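Local coordinates for surface layer protein (Geobacillus stearothermophilus, PDB 4UJ7), which probably self-assembles from identical subunits into the crystalline surface layer of the bacterial cell, and is represented here by domains 5 and 6, the second of which binds calcium, at residues K175-N179 with G180-Y184; T160-A163 with T164-N167; T90-G94 with T95-K99. All coordinates share one frame; numbering follows the deposited sequence.

In the fold
Each of the three contacts is local, lying within one of the two Big2-type beta domains of this fragment. Contact 3, the hairpin end at T90-K99, belongs to the first domain; contacts 1 and 2 belong to the second and lie on the other side of the chain's centre. The centres of contacts 2 and 3 are about 45 Å apart, those of contacts 1 and 3 about 32 Å. Contact 2 holds a calcium ion in the loop that precedes strand 171-178; the nearest atoms of contacts 1 and 2 are about 6 Å apart, without touching. Contact 1 also lies near a different calcium site, V183's side chain being about 7 Å from that of D135.

Contact 1 (K175-N179 with G180-Y184); sequences KSTAN and GDTVY
Strands 175-178 and 181-184 run antiparallel at 160°, 4.7 Å apart at closest approach, with S176-V183 and A178-D181 as the hydrogen-bonded pairs and K175-Y184 and T177-T182 as the non-hydrogen-bonded ones. In the S176-V183 pair, S176 N gives a bond of 2.8 Å to V183 O, and V183 N returns one to S176 O. On the face that carries K175, T177, T182 and Y184, the two threonines meet hydroxyl to hydroxyl, OG1 of T177 lying 2.7 Å from OG1 of T182. Both hold OG1 anti to the carbonyl carbon (chi1 -61° in each), which brings the hydroxyls together across the strands.

This is a beta hairpin of the Big2 domain with a two-residue loop, closed by a type I' turn from A178 to D181 with N179 and G180 at its corner. A178 N donates to D181 O, and D181 N comes back to A178 O at 2.9 Å, arriving from above the carbonyl plane.

Further from the turn, K175 sets CG over one face of the Y184 ring, near its rim, and its extended chain then runs off past the CE2 edge. CG makes a CH-pi contact, 3.8 Å from the ring centroid of Y184, while CE of K175 comes within 3.5 Å of CE2 of Y184. The polar ends leave the hairpin: K175 NZ bonds to N155 O, and Y184 OH to I159 N. On the other face D181, its CG anti to the backbone N (chi1 -178°), directs OD1 into salt bridges with K32 and K139.

Contact 2 (T160-A163 with T164-N167); sequences TSEA and TDTN. With CA (calcium ion), chain D.
E162 reaches across this tight loop to T166 and shares a calcium ion with D165 and N167, which together contain an Asx turn. The loop follows strand 158-160 in the Big2 domain, and T160 at its start pairs by backbone hydrogen bonds with T200. S161 comes next and leans against E197 and L199 of strand 195-203.

E162 is the residue that closes the loop. Its CG is tucked between the backbone N and the carbonyl carbon (chi1 58°), and the chain then runs out straight past T164 O, with CD of E162 3.3 Å from that oxygen. The two carboxylate oxygens divide the work. OE1 takes the hydroxyl of T166, OG1 to OE1 2.8 Å, through the syn lone pair. OE2 of E162 binds calcium at 2.3 Å and also accepts the backbone N of T166, which approaches from above the carboxylate plane. These two bonds from one residue, together with the metal, hold the carboxylate's rotation.

After A163, which leads into T164 at the bend, the ligands of residues 164-167 follow. D165 OD1 binds the ion at 2.4 Å, as does OD1 of N167, while E197 and V169 complete the protein part of the site. Oxygens gathered this closely would probably repel one another without the calcium charge between them. D165 OD2 is held by G168 N. Calcium's water ligand lies 2.4 Å from the ion, and D165 OD1 additionally accepts N167 N, 3.2 Å away and 57° out of the carboxylate plane.

Contact 3 (T90-G94 with T95-K99); sequences TIKSG and TKEVK
T90 and K99 stand side by side on one face of an antiparallel hairpin, and the lysine bends back to give its NZ to T90 OG1 at 2.8 Å. The chain of K99 stays extended until its last torsion, where chi4 of -82° turns the ammonium group in toward the threonine hydroxyl. That hydroxyl is also bonded to D56 OD2. With a valine here, the K99 ammonium would probably lose its acceptor and be freer to turn, with only the long, weak ion pair to D56 remaining between those two charges.

K92 and E97 form the next pair on this face. The chain of K92 folds at chi3 (-74°), which carries CE to 3.2 Å from OE1 of E97, nearer than the ammonium group itself; NZ of K92 and OE1 of E97 make a salt bridge at 3.6 Å. E97 meets it with CG set between its backbone N and carbonyl carbon. Backbone bonds of the I91-V98 and S93-K96 pairs zip the strands, and a type II' turn from S93 to K96, with G94 at positive phi, reverses the chain.

I91, S93, K96 and V98 occupy the other face, where I91 and V98 both touch I18 of strand 15-20, and I91 also packs on F35 and V37 of strand 32-41. On its other side strand 85-93 pairs with the edge strand 52-55, T90 with T54 and K92 with N52 through their backbones.

Contact 1 (K175-N179 with G180-Y184)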
loop_
_atom_site.group_PDB
_atom_site.type_symbol
_atom_site.label_atom_id
_atom_site.label_comp_id
_atom_site.label_asym_id
_atom_site.label_seq_id
_atom_site.Cartn_x
_atom_site.Cartn_y
_atom_site.Cartn_z
ATOM N N LYS A 175 7.915 12.485 -7.155
ATOM C CA LYS A 175 8.302 12.105 -5.792
ATOM C C LYS A 175 7.827 13.144 -4.804
ATOM O O LYS A 175 8.073 14.338 -4.981
ATOM C CB LYS A 175 9.821 12.007 -5.654
ATOM C CG LYS A 175 10.419 10.811 -6.348
ATOM C CD LYS A 175 11.921 10.749 -6.122
ATOM C CE LYS A 175 12.513 9.705 -7.042
ATOM N NZ LYS A 175 13.967 9.902 -7.296
ATOM N N SER A 176 7.163 12.687 -3.749
ATOM C CA SER A 176 6.713 13.572 -2.685
ATOM C C SER A 176 7.352 13.101 -1.395
ATOM O O SER A 176 7.056 12.011 -0.922
ATOM C CB SER A 176 5.197 13.563 -2.590
ATOM O OG SER A 176 4.663 14.059 -3.809
ATOM N N THR A 177 8.254 13.917 -0.856
ATOM C CA THR A 177 9.087 13.519 0.280
ATOM C C THR A 177 8.855 14.445 1.457
ATOM O O THR A 177 8.929 15.667 1.319
ATOM C CB THR A 177 10.577 13.555 -0.105
ATOM O OG1 THR A 177 10.801 12.624 -1.171
ATOM C CG2 THR A 177 11.452 13.173 1.083
ATOM N N ALA A 178 8.567 13.855 2.612
ATOM C CA ALA A 178 8.414 14.631 3.844
ATOM C C ALA A 178 8.868 13.800 5.009
ATOM O O ALA A 178 8.567 12.615 5.077
ATOM C CB ALA A 178 6.964 15.066 4.039
ATOM N N ASN A 179 9.587 14.433 5.929
ATOM C CA ASN A 179 10.014 13.771 7.168
ATOM C C ASN A 179 10.761 12.461 6.893
ATOM O O ASN A 179 10.631 11.497 7.644
ATOM C CB ASN A 179 8.813 13.525 8.115
ATOM C CG ASN A 179 7.874 14.720 8.213
ATOM O OD1 ASN A 179 8.296 15.832 8.513
ATOM N ND2 ASN A 179 6.586 14.491 7.948
ATOM N N GLY A 180 11.525 12.436 5.802
ATOM C CA GLY A 180 12.306 11.265 5.422
ATOM C C GLY A 180 11.551 10.149 4.718
ATOM O O GLY A 180 12.151 9.121 4.397
ATOM N N ASP A 181 10.247 10.322 4.487
ATOM C CA ASP A 181 9.434 9.303 3.796
ATOM C C ASP A 181 9.025 9.778 2.402
ATOM O O ASP A 181 8.532 10.900 2.241
ATOM C CB ASP A 181 8.174 8.957 4.591
ATOM C CG ASP A 181 7.345 7.863 3.924
ATOM O OD1 ASP A 181 7.770 6.694 3.960
ATOM O OD2 ASP A 181 6.273 8.172 3.353
ATOM N N THR A 182 9.220 8.923 1.401
ATOM C CA THR A 182 8.915 9.282 0.013
ATOM C C THR A 182 7.798 8.412 -0.578
ATOM O O THR A 182 7.835 7.183 -0.463
ATOM C CB THR A 182 10.191 9.165 -0.857
ATOM O OG1 THR A 182 11.184 10.068 -0.354
ATOM C CG2 THR A 182 9.910 9.493 -2.326
ATOM N N VAL A 183 6.810 9.062 -1.206
ATOM C CA VAL A 183 5.779 8.358 -1.994
ATOM C C VAL A 183 5.868 8.865 -3.434
ATOM O O VAL A 183 6.050 10.070 -3.655
ATOM C CB VAL A 183 4.365 8.611 -1.414
ATOM C CG1 VAL A 183 3.297 7.925 -2.236
ATOM C CG2 VAL A 183 4.303 8.145 0.040
ATOM N N TYR A 184 5.754 7.967 -4.418
ATOM C CA TYR A 184 5.678 8.425 -5.806
ATOM C C TYR A 184 4.194 8.615 -6.145
ATOM O O TYR A 184 3.404 7.665 -6.061
ATOM C CB TYR A 184 6.311 7.389 -6.738
ATOM C CG TYR A 184 7.426 7.920 -7.620
ATOM C CD1 TYR A 184 7.161 8.852 -8.627
ATOM C CD2 TYR A 184 8.747 7.479 -7.451
ATOM C CE1 TYR A 184 8.167 9.343 -9.445
ATOM C CE2 TYR A 184 9.768 7.958 -8.273
ATOM C CZ TYR A 184 9.476 8.888 -9.270
ATOM O OH TYR A 184 10.475 9.381 -10.095
#

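Contact 2 (T160-A163 with T164-N167)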
loop_
_atom_site.group_PDB
_atom_site.type_symbol
_atom_site.label_atom_id
_atom_site.label_comp_id
_atom_site.label_asym_id
_atom_site.label_seq_id
_atom_site.Cartn_x
_atom_site.Cartn_y
_atom_site.Cartn_z
ATOM N N THR A 160 8.821 6.497 -14.721
ATOM C CA THR A 160 8.440 7.222 -15.931
ATOM C C THR A 160 7.376 6.473 -16.726
ATOM O O THR A 160 7.244 5.251 -16.621
ATOM C CB THR A 160 9.650 7.424 -16.872
ATOM O OG1 THR A 160 10.224 6.155 -17.204
ATOM C CG2 THR A 160 10.714 8.319 -16.215
ATOM N N SER A 161 6.625 7.223 -17.525
ATOM C CA SER A 161 5.738 6.646 -18.527
ATOM C C SER A 161 6.356 6.876 -19.900
ATOM O O SER A 161 7.372 7.565 -20.023
ATOM C CB SER A 161 4.376 7.326 -18.462
ATOM O OG SER A 161 4.504 8.720 -18.707
ATOM N N GLU A 162 5.706 6.349 -20.937
ATOM C CA GLU A 162 6.193 6.538 -22.304
ATOM C C GLU A 162 6.458 8.020 -22.625
ATOM O O GLU A 162 5.692 8.905 -22.228
ATOM C CB GLU A 162 5.224 5.927 -23.325
ATOM C CG GLU A 162 3.809 6.490 -23.247
ATOM C CD GLU A 162 2.828 5.887 -24.220
ATOM O OE1 GLU A 162 3.243 5.022 -25.042
ATOM O OE2 GLU A 162 1.636 6.257 -24.161
ATOM N N ALA A 163 7.557 8.280 -23.321
ATOM C CA ALA A 163 7.973 9.637 -23.654
ATOM C C ALA A 163 6.983 10.361 -24.570
ATOM O O ALA A 163 6.756 11.549 -24.420
ATOM C CB ALA A 163 9.372 9.611 -24.286
ATOM N N THR A 164 6.428 9.635 -25.532
ATOM C CA THR A 164 5.447 10.139 -26.490
ATOM C C THR A 164 4.167 9.337 -26.237
ATOM O O THR A 164 4.218 8.100 -26.195
ATOM C CB THR A 164 5.960 9.843 -27.913
ATOM O OG1 THR A 164 7.130 10.629 -28.168
ATOM C CG2 THR A 164 4.927 10.119 -28.972
ATOM N N ASP A 165 3.031 10.009 -26.064
ATOM C CA ASP A 165 1.772 9.300 -25.817
ATOM C C ASP A 165 1.318 8.514 -27.033
ATOM O O ASP A 165 1.307 9.041 -28.145
ATOM C CB ASP A 165 0.635 10.244 -25.418
ATOM C CG ASP A 165 -0.667 9.505 -25.236
ATOM O OD1 ASP A 165 -0.673 8.512 -24.488
ATOM O OD2 ASP A 165 -1.678 9.871 -25.856
ATOM N N THR A 166 0.937 7.258 -26.815
ATOM C CA THR A 166 0.477 6.411 -27.915
ATOM C C THR A 166 -0.893 5.783 -27.660
ATOM O O THR A 166 -1.358 4.963 -28.477
ATOM C CB THR A 166 1.498 5.285 -28.258
ATOM O OG1 THR A 166 1.558 4.338 -27.175
ATOM C CG2 THR A 166 2.917 5.828 -28.571
ATOM N N ASN A 167 -1.532 6.137 -26.533
ATOM C CA ASN A 167 -2.811 5.536 -26.151
ATOM C C ASN A 167 -3.857 6.481 -25.549
ATOM O O ASN A 167 -4.928 6.026 -25.115
ATOM C CB ASN A 167 -2.578 4.337 -25.207
ATOM C CG ASN A 167 -2.030 4.750 -23.859
ATOM O OD1 ASN A 167 -1.526 5.853 -23.693
ATOM N ND2 ASN A 167 -2.154 3.866 -22.867
HETATM CA CA CA D . 0.158 7.186 -22.678
HETATM O O HOH W 1 1.519 9.137 -22.252
#

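Contact 3 (T90-G94 with T95-K99)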
loop_
_atom_site.group_PDB
_atom_site.type_symbol
_atom_site.label_atom_id
_atom_site.label_comp_id
_atom_site.label_asym_id
_atom_site.label_seq_id
_atom_site.Cartn_x
_atom_site.Cartn_y
_atom_site.Cartn_z
ATOM N N THR A 90 -3.155 -7.546 16.687
ATOM C CA THR A 90 -4.555 -7.897 16.852
ATOM C C THR A 90 -5.410 -6.787 16.264
ATOM O O THR A 90 -5.283 -5.614 16.644
ATOM C CB THR A 90 -4.919 -8.152 18.338
ATOM O OG1 THR A 90 -4.133 -9.238 18.845
ATOM C CG2 THR A 90 -6.404 -8.470 18.489
ATOM N N ILE A 91 -6.269 -7.138 15.311
ATOM C CA ILE A 91 -7.195 -6.198 14.699
ATOM C C ILE A 91 -8.582 -6.594 15.180
ATOM O O ILE A 91 -8.998 -7.738 14.979
ATOM C CB ILE A 91 -7.082 -6.289 13.162
ATOM C CG1 ILE A 91 -5.645 -5.984 12.728
ATOM C CG2 ILE A 91 -8.068 -5.366 12.516
ATOM C CD1 ILE A 91 -5.264 -6.665 11.437
ATOM N N LYS A 92 -9.292 -5.668 15.825
ATOM C CA LYS A 92 -10.594 -5.973 16.434
ATOM C C LYS A 92 -11.665 -4.988 15.997
ATOM O O LYS A 92 -11.424 -3.760 15.909
ATOM C CB LYS A 92 -10.489 -5.966 17.967
ATOM C CG LYS A 92 -11.566 -6.746 18.719
ATOM C CD LYS A 92 -11.138 -7.013 20.171
ATOM C CE LYS A 92 -10.065 -8.099 20.275
ATOM N NZ LYS A 92 -9.248 -8.159 21.536
ATOM N N SER A 93 -12.854 -5.515 15.748
ATOM C CA SER A 93 -14.046 -4.710 15.516
ATOM C C SER A 93 -15.254 -5.431 16.106
ATOM O O SER A 93 -15.596 -6.519 15.651
ATOM C CB SER A 93 -14.257 -4.483 14.026
ATOM O OG SER A 93 -15.308 -3.561 13.838
ATOM N N GLY A 94 -15.883 -4.843 17.124
ATOM C CA GLY A 94 -16.970 -5.513 17.817
ATOM C C GLY A 94 -16.499 -6.847 18.354
ATOM O O GLY A 94 -15.485 -6.906 19.029
ATOM N N THR A 95 -17.222 -7.913 18.003
ATOM C CA THR A 95 -16.919 -9.261 18.483
ATOM C C THR A 95 -15.917 -9.997 17.604
ATOM O O THR A 95 -15.545 -11.139 17.913
ATOM C CB THR A 95 -18.193 -10.144 18.551
ATOM O OG1 THR A 95 -18.782 -10.230 17.252
ATOM C CG2 THR A 95 -19.211 -9.558 19.512
ATOM N N LYS A 96 -15.474 -9.362 16.520
ATOM C CA LYS A 96 -14.635 -10.032 15.514
ATOM C C LYS A 96 -13.191 -9.619 15.678
ATOM O O LYS A 96 -12.910 -8.471 16.019
ATOM C CB LYS A 96 -15.124 -9.722 14.087
ATOM C CG LYS A 96 -16.595 -10.022 13.823
ATOM C CD LYS A 96 -16.887 -11.513 13.859
ATOM C CE LYS A 96 -18.382 -11.773 13.798
ATOM N NZ LYS A 96 -18.684 -13.189 14.175
ATOM N N GLU A 97 -12.274 -10.555 15.461
ATOM C CA GLU A 97 -10.842 -10.255 15.530
ATOM C C GLU A 97 -10.008 -11.109 14.599
ATOM O O GLU A 97 -10.352 -12.260 14.317
ATOM C CB GLU A 97 -10.299 -10.415 16.956
ATOM C CG GLU A 97 -10.248 -11.841 17.477
ATOM C CD GLU A 97 -9.259 -12.014 18.620
ATOM O OE1 GLU A 97 -9.161 -11.100 19.471
ATOM O OE2 GLU A 97 -8.578 -13.066 18.667
ATOM N N VAL A 98 -8.910 -10.530 14.120
ATOM C CA VAL A 98 -7.866 -11.278 13.418
ATOM C C VAL A 98 -6.507 -10.968 14.035
ATOM O O VAL A 98 -6.177 -9.793 14.262
ATOM C CB VAL A 98 -7.854 -10.957 11.910
ATOM C CG1 VAL A 98 -6.760 -11.740 11.182
ATOM C CG2 VAL A 98 -9.213 -11.267 11.312
ATOM N N LYS A 99 -5.728 -12.016 14.339
ATOM C CA LYS A 99 -4.364 -11.873 14.840
ATOM C C LYS A 99 -3.384 -12.166 13.705
ATOM O O LYS A 99 -3.365 -13.284 13.173
ATOM C CB LYS A 99 -4.121 -12.790 16.046
ATOM C CG LYS A 99 -4.879 -12.322 17.286
ATOM C CD LYS A 99 -4.586 -13.180 18.509
ATOM C CE LYS A 99 -5.257 -12.630 19.770
ATOM N NZ LYS A 99 -4.470 -11.527 20.410
#